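Metallo-beta-lactamase 1 (Acinetobacter baumannii, PDB 5MMD) is a zinc-dependent class B beta-lactamase that probably hydrolyses beta-lactams to substituted beta-amino acids. Local coordinates at residues Trp180-Arg185 / Thr213-Glu218. Sequence-based numbering, arbitrary orientation.
Sequences WPQSAR and TKVLAE
An antiparallel helix pair of the metallo-beta-lactamase fold is formed where the start of helix 180-190 packs on helix 208-223 through Pro181, Ala184, Lys214 and Ala217. The axes of the two short segments come within 8.3 Å at 164°, and small side chains permit this: Ala184 CB rests 3.7 Å from Lys214 CA, and Ala217 CB lies against both Trp180 CB and Pro181 N, 3.7 Å from each. On the inner side the indole extends across the gap because Trp180 CG stands anti to its own nitrogen (chi1 -153°), bringing NE1 3.7 Å from Thr213 CG2. That N-H is spent on Phe160 O, and the ring stacks on Phe160 and touches the zinc ligand His140, which places this end of the pair beside the metal site. At the more exposed margin, Arg185 and Glu218 cross nearly perpendicularly while Arg185 CG lies 3.5 Å from Lys214 CD. Lys214, bent at its last two torsions, curls NZ toward the Glu218 carboxylate one turn on, a salt bridge with weak hydrogen bonds. Glu218 OE2 takes a weak bond from Arg185 NE and a straighter one from Arg185 NH2 at 2.7 Å, lying near the guanidinium plane but approached from 45° above the carboxylate plane.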
# COMPACT_ATOMS: atom_id res chain seq x y z
N TRP A 180 13.73 1.47 -10.63
CA TRP A 180 13.52 1.02 -9.24
C TRP A 180 14.69 1.34 -8.30
O TRP A 180 14.48 1.79 -7.18
CB TRP A 180 13.22 -0.48 -9.21
CG TRP A 180 12.39 -0.90 -8.03
CD1 TRP A 180 12.34 -0.31 -6.78
CD2 TRP A 180 11.49 -2.01 -7.98
NE1 TRP A 180 11.47 -0.98 -5.98
CE2 TRP A 180 10.93 -2.03 -6.68
CE3 TRP A 180 11.10 -2.99 -8.90
CZ2 TRP A 180 10.02 -3.01 -6.27
CZ3 TRP A 180 10.18 -3.93 -8.52
CH2 TRP A 180 9.65 -3.95 -7.21
N PRO A 181 15.93 1.11 -8.74
CA PRO A 181 17.00 1.48 -7.82
C PRO A 181 17.01 2.97 -7.43
O PRO A 181 17.08 3.25 -6.23
CB PRO A 181 18.28 1.11 -8.58
CG PRO A 181 17.84 0.10 -9.62
CD PRO A 181 16.45 0.54 -10.01
N GLN A 182 16.90 3.90 -8.38
CA GLN A 182 16.92 5.30 -7.97
C GLN A 182 15.69 5.60 -7.12
O GLN A 182 15.76 6.37 -6.17
CB GLN A 182 16.99 6.27 -9.15
CG GLN A 182 17.21 7.75 -8.68
OE1 GLN A 182 19.54 7.58 -8.05
NE2 GLN A 182 18.14 8.40 -6.49
N SER A 183 14.55 4.98 -7.42
CA SER A 183 13.39 5.25 -6.59
C SER A 183 13.57 4.76 -5.17
O SER A 183 13.09 5.38 -4.24
CB SER A 183 12.15 4.61 -7.19
OG SER A 183 12.02 5.07 -8.52
N ALA A 184 14.23 3.62 -5.04
CA ALA A 184 14.53 3.03 -3.73
C ALA A 184 15.49 3.93 -2.96
O ALA A 184 15.34 4.16 -1.75
CB ALA A 184 15.12 1.65 -3.93
N ARG A 185 16.50 4.42 -3.69
CA ARG A 185 17.44 5.37 -3.14
C ARG A 185 16.72 6.63 -2.68
O ARG A 185 17.06 7.16 -1.63
CB ARG A 185 18.50 5.75 -4.17
CG ARG A 185 19.47 4.64 -4.53
CD ARG A 185 20.21 4.97 -5.81
NE ARG A 185 20.95 3.83 -6.36
CZ ARG A 185 21.35 3.75 -7.62
NH1 ARG A 185 21.07 4.73 -8.48
NH2 ARG A 185 22.02 2.68 -8.04
N THR A 213 15.41 -3.78 -0.49
CA THR A 213 14.73 -3.56 -1.76
C THR A 213 15.63 -2.84 -2.80
O THR A 213 15.66 -3.23 -3.98
CB THR A 213 13.45 -2.76 -1.57
OG1 THR A 213 12.54 -3.50 -0.72
CG2 THR A 213 12.78 -2.50 -2.91
N LYS A 214 16.41 -1.86 -2.35
CA LYS A 214 17.37 -1.22 -3.24
C LYS A 214 18.33 -2.25 -3.85
O LYS A 214 18.59 -2.19 -5.05
CB LYS A 214 18.20 -0.15 -2.53
CG LYS A 214 19.19 0.55 -3.50
CD LYS A 214 20.07 1.61 -2.82
CE LYS A 214 21.19 1.03 -1.94
NZ LYS A 214 22.27 0.30 -2.71
N VAL A 215 18.90 -3.14 -3.02
CA VAL A 215 19.83 -4.17 -3.49
C VAL A 215 19.17 -5.08 -4.50
O VAL A 215 19.76 -5.36 -5.57
CB VAL A 215 20.38 -5.02 -2.31
CG1 VAL A 215 21.04 -6.30 -2.81
CG2 VAL A 215 21.32 -4.19 -1.50
N LEU A 216 17.95 -5.53 -4.21
CA LEU A 216 17.22 -6.40 -5.13
C LEU A 216 16.97 -5.70 -6.46
O LEU A 216 17.02 -6.32 -7.54
CB LEU A 216 15.90 -6.85 -4.51
CG LEU A 216 15.95 -7.70 -3.24
CD1 LEU A 216 14.57 -8.20 -2.86
CD2 LEU A 216 16.91 -8.83 -3.40
N ALA A 217 16.71 -4.41 -6.40
CA ALA A 217 16.39 -3.64 -7.61
C ALA A 217 17.65 -3.47 -8.44
O ALA A 217 17.63 -3.68 -9.66
CB ALA A 217 15.79 -2.31 -7.26
N GLU A 218 18.76 -3.16 -7.77
CA GLU A 218 20.05 -3.00 -8.42
C GLU A 218 20.48 -4.30 -9.09
O GLU A 218 20.94 -4.30 -10.24
CB GLU A 218 21.10 -2.50 -7.41
CG GLU A 218 20.96 -0.97 -7.18
CD GLU A 218 21.97 -0.35 -6.21
OE1 GLU A 218 22.84 -1.06 -5.66
OE2 GLU A 218 21.91 0.88 -6.02